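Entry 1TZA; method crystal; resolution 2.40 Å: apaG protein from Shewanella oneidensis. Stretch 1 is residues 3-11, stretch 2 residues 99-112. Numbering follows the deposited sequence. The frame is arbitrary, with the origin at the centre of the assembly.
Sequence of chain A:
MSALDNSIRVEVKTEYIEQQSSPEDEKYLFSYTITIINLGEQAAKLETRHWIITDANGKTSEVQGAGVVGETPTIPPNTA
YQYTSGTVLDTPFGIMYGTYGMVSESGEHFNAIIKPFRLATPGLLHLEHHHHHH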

# COMPACT_ATOMS: atom_id res chain seq x y z
N ALA A 3 -12.13 -31.71 -5.78
CA ALA A 3 -10.97 -32.54 -6.23
C ALA A 3 -9.65 -31.86 -5.86
O ALA A 3 -8.96 -32.29 -4.94
CB ALA A 3 -11.04 -32.76 -7.75
N LEU A 4 -9.32 -30.79 -6.59
CA LEU A 4 -8.10 -30.03 -6.35
C LEU A 4 -8.27 -28.98 -5.26
O LEU A 4 -7.38 -28.15 -5.03
CB LEU A 4 -7.65 -29.34 -7.64
CG LEU A 4 -7.22 -30.22 -8.81
CD1 LEU A 4 -7.08 -29.35 -10.04
CD2 LEU A 4 -5.91 -30.93 -8.50
N ASP A 5 -9.41 -29.00 -4.58
CA ASP A 5 -9.70 -28.04 -3.53
C ASP A 5 -8.65 -28.00 -2.42
O ASP A 5 -8.47 -26.98 -1.76
CB ASP A 5 -11.08 -28.32 -2.94
CG ASP A 5 -12.17 -28.30 -4.00
OD1 ASP A 5 -12.18 -29.21 -4.86
OD2 ASP A 5 -13.00 -27.37 -3.98
N ASN A 6 -7.96 -29.12 -2.22
CA ASN A 6 -6.93 -29.18 -1.18
C ASN A 6 -5.53 -28.91 -1.71
O ASN A 6 -4.61 -28.66 -0.92
CB ASN A 6 -6.93 -30.56 -0.51
CG ASN A 6 -8.14 -30.79 0.36
OD1 ASN A 6 -8.50 -29.95 1.18
ND2 ASN A 6 -8.78 -31.96 0.20
N SER A 7 -5.36 -28.94 -3.03
CA SER A 7 -4.04 -28.73 -3.63
C SER A 7 -3.40 -27.38 -3.32
O SER A 7 -2.19 -27.24 -3.42
CB SER A 7 -4.12 -28.91 -5.15
OG SER A 7 -4.92 -27.91 -5.74
N ILE A 8 -4.21 -26.39 -2.94
CA ILE A 8 -3.66 -25.07 -2.66
C ILE A 8 -3.94 -24.55 -1.25
O ILE A 8 -5.07 -24.60 -0.77
CB ILE A 8 -4.19 -24.05 -3.67
CG1 ILE A 8 -3.92 -24.56 -5.09
CG2 ILE A 8 -3.51 -22.72 -3.48
CD1 ILE A 8 -4.52 -23.69 -6.17
N ARG A 9 -2.89 -24.06 -0.59
CA ARG A 9 -3.01 -23.51 0.76
C ARG A 9 -2.65 -22.03 0.73
O ARG A 9 -1.66 -21.64 0.11
CB ARG A 9 -2.07 -24.25 1.72
CG ARG A 9 -2.07 -23.67 3.13
CD ARG A 9 -1.18 -24.46 4.09
NE ARG A 9 0.19 -24.60 3.60
CZ ARG A 9 1.23 -24.86 4.38
NH1 ARG A 9 1.06 -25.03 5.69
NH2 ARG A 9 2.45 -24.97 3.85
N VAL A 10 -3.44 -21.21 1.41
CA VAL A 10 -3.19 -19.77 1.45
C VAL A 10 -2.80 -19.27 2.84
O VAL A 10 -3.50 -19.49 3.82
CB VAL A 10 -4.43 -19.00 0.94
CG1 VAL A 10 -4.12 -17.52 0.85
CG2 VAL A 10 -4.86 -19.53 -0.43
N GLU A 11 -1.65 -18.59 2.92
CA GLU A 11 -1.15 -18.04 4.17
C GLU A 11 -1.05 -16.53 4.02
O GLU A 11 -0.71 -16.02 2.95
CB GLU A 11 0.22 -18.64 4.50
CG GLU A 11 0.18 -20.17 4.63
CD GLU A 11 1.54 -20.78 4.96
OE1 GLU A 11 1.59 -21.99 5.29
OE2 GLU A 11 2.56 -20.06 4.88
N THR A 99 -12.00 -15.83 -2.10
CA THR A 99 -11.49 -16.96 -2.86
C THR A 99 -10.74 -16.52 -4.11
O THR A 99 -10.89 -15.40 -4.58
CB THR A 99 -12.63 -17.89 -3.32
OG1 THR A 99 -13.52 -17.16 -4.16
CG2 THR A 99 -13.40 -18.42 -2.12
N TYR A 100 -9.92 -17.43 -4.62
CA TYR A 100 -9.14 -17.22 -5.82
C TYR A 100 -9.67 -18.22 -6.82
O TYR A 100 -9.84 -19.40 -6.49
CB TYR A 100 -7.65 -17.51 -5.58
CG TYR A 100 -6.93 -16.48 -4.75
CD1 TYR A 100 -7.03 -15.12 -5.05
CD2 TYR A 100 -6.10 -16.86 -3.70
CE1 TYR A 100 -6.31 -14.17 -4.33
CE2 TYR A 100 -5.38 -15.92 -2.97
CZ TYR A 100 -5.49 -14.57 -3.29
OH TYR A 100 -4.75 -13.62 -2.60
N GLY A 101 -9.96 -17.78 -8.04
CA GLY A 101 -10.45 -18.70 -9.05
C GLY A 101 -9.26 -19.36 -9.72
O GLY A 101 -8.58 -18.72 -10.53
N MSE A 102 -8.98 -20.61 -9.37
CA MSE A 102 -7.84 -21.33 -9.95
C MSE A 102 -8.22 -22.21 -11.13
O MSE A 102 -9.37 -22.63 -11.27
CB MSE A 102 -7.18 -22.23 -8.90
CG MSE A 102 -6.90 -21.60 -7.54
SE MSE A 102 -5.54 -20.24 -7.57
CE MSE A 102 -4.11 -21.22 -8.46
N VAL A 103 -7.25 -22.49 -11.99
CA VAL A 103 -7.44 -23.39 -13.12
C VAL A 103 -6.17 -24.23 -13.19
O VAL A 103 -5.06 -23.71 -13.05
CB VAL A 103 -7.65 -22.63 -14.47
CG1 VAL A 103 -6.48 -21.72 -14.76
CG2 VAL A 103 -7.84 -23.65 -15.60
N SER A 104 -6.33 -25.54 -13.38
CA SER A 104 -5.19 -26.45 -13.43
C SER A 104 -4.69 -26.68 -14.85
O SER A 104 -5.38 -26.36 -15.83
CB SER A 104 -5.56 -27.79 -12.81
OG SER A 104 -6.53 -28.46 -13.60
N GLU A 105 -3.49 -27.23 -14.94
CA GLU A 105 -2.87 -27.55 -16.22
C GLU A 105 -3.86 -28.37 -17.04
O GLU A 105 -3.98 -28.19 -18.26
CB GLU A 105 -1.60 -28.37 -15.99
CG GLU A 105 -0.81 -28.72 -17.24
CD GLU A 105 0.16 -27.63 -17.64
OE1 GLU A 105 1.11 -27.37 -16.86
OE2 GLU A 105 -0.01 -27.03 -18.73
N SER A 106 -4.57 -29.26 -16.36
CA SER A 106 -5.56 -30.12 -17.01
C SER A 106 -6.79 -29.35 -17.45
O SER A 106 -7.70 -29.92 -18.05
CB SER A 106 -5.97 -31.28 -16.08
OG SER A 106 -6.70 -30.81 -14.95
N GLY A 107 -6.83 -28.05 -17.15
CA GLY A 107 -7.95 -27.21 -17.54
C GLY A 107 -9.10 -27.12 -16.55
O GLY A 107 -10.03 -26.33 -16.75
N GLU A 108 -9.05 -27.90 -15.48
CA GLU A 108 -10.12 -27.89 -14.49
C GLU A 108 -10.09 -26.65 -13.60
O GLU A 108 -9.04 -26.22 -13.14
CB GLU A 108 -10.08 -29.15 -13.63
CG GLU A 108 -11.23 -29.24 -12.63
CD GLU A 108 -11.21 -30.50 -11.78
OE1 GLU A 108 -10.13 -30.81 -11.22
OE2 GLU A 108 -12.25 -31.18 -11.68
N HIS A 109 -11.28 -26.10 -13.36
CA HIS A 109 -11.45 -24.91 -12.53
C HIS A 109 -11.87 -25.24 -11.11
O HIS A 109 -12.77 -26.05 -10.89
CB HIS A 109 -12.50 -24.00 -13.16
CG HIS A 109 -12.11 -23.44 -14.49
ND1 HIS A 109 -11.37 -22.28 -14.62
CD2 HIS A 109 -12.36 -23.87 -15.75
CE1 HIS A 109 -11.18 -22.03 -15.90
NE2 HIS A 109 -11.76 -22.98 -16.61
N PHE A 110 -11.23 -24.61 -10.14
CA PHE A 110 -11.57 -24.82 -8.73
C PHE A 110 -11.23 -23.57 -7.93
O PHE A 110 -10.63 -22.63 -8.47
CB PHE A 110 -10.82 -26.03 -8.16
CG PHE A 110 -9.33 -25.89 -8.18
CD1 PHE A 110 -8.63 -25.94 -9.38
CD2 PHE A 110 -8.63 -25.72 -6.99
CE1 PHE A 110 -7.24 -25.84 -9.40
CE2 PHE A 110 -7.23 -25.62 -7.00
CZ PHE A 110 -6.54 -25.68 -8.21
N ASN A 111 -11.60 -23.55 -6.66
CA ASN A 111 -11.33 -22.38 -5.83
C ASN A 111 -10.38 -22.63 -4.68
O ASN A 111 -10.41 -23.69 -4.05
CB ASN A 111 -12.64 -21.82 -5.28
CG ASN A 111 -13.60 -21.41 -6.37
OD1 ASN A 111 -13.28 -20.58 -7.23
ND2 ASN A 111 -14.80 -21.98 -6.34
N ALA A 112 -9.52 -21.65 -4.43
CA ALA A 112 -8.58 -21.69 -3.32
C ALA A 112 -9.19 -20.75 -2.29
O ALA A 112 -9.35 -19.56 -2.56
CB ALA A 112 -7.21 -21.18 -3.76

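The most striking feature of this contact is a leucine set squarely on a phenylalanine: Leu4 CB lies 3.6 Å from the centroid of the Phe110 ring and only 4° off the ring normal, a CH-pi contact of nearly ideal geometry. No hydrogen bond crosses between the two stretches, and the 497 Å² they bury is dominated by apolar side chains.

Stretch 2 is held together by its own backbone hydrogen bonds. Strands 99-104 and 109-112 form an antiparallel hairpin: Tyr100 pairs with Ala112 and Met102 with Phe110, each through two backbone hydrogen bonds. A type I turn from Ser104 to Gly107 closes it, with Gly107 N bonded to Ser104 O at 2.6 Å. Gly107 has a positive phi of 90°, where a CB would jam against the preceding carbonyl; that backbone alone calls for glycine. Ser104 OG and Ser106 OG, 2.7 Å apart, share a further hydrogen bond within the turn.

Strand 8-11 runs in roughly the same direction as strand 109-112, at 30° to it, with the axes 7.9 Å apart at their closest. That spacing leaves room for side chains between the backbones. Alternation then sorts the residues: Ile8 and Val10 point toward the hairpin while Arg9 points away, and on the other side Phe110 and Ala112 point toward stretch 1 while His109 and Asn111 point away.

Ahead of the strand, the chain bends, and Leu4 lies over the ring. Leu4 O accepts two hydrogen bonds, from Ser7 N at 3.0 Å and from Ser7 OG at 2.6 Å, which tie the bend together and satisfy a carbonyl that sits against the aromatic ring, with Leu4 O 3.2 Å from Phe110 CE2. Leu4 CD1 extends past the ring to Ser104 CB, at 3.5 Å, and lies 3.6 Å from Glu108 OE1, so the extended Glu108 side chain borders the leucine where the contact meets solvent.

Deeper in, Ile8 bridges the two hairpin strands. Its CD1 lies 3.4 Å from both Phe110 CE2 and the CE of selenomethionine Met102, bringing residues from both hairpin strands against one methyl group. Its CG2 meets Ala112 CB at 4.0 Å, where the small alanine accompanies a close backbone approach: the CA atoms of Ile8 and Ala112 are 6.0 Å apart. Val10 continues the row more loosely, with CG2 4.4 Å from Ala112 CB and CG1 4.3 Å from Tyr100 CE2, at the edge of the tyrosine ring.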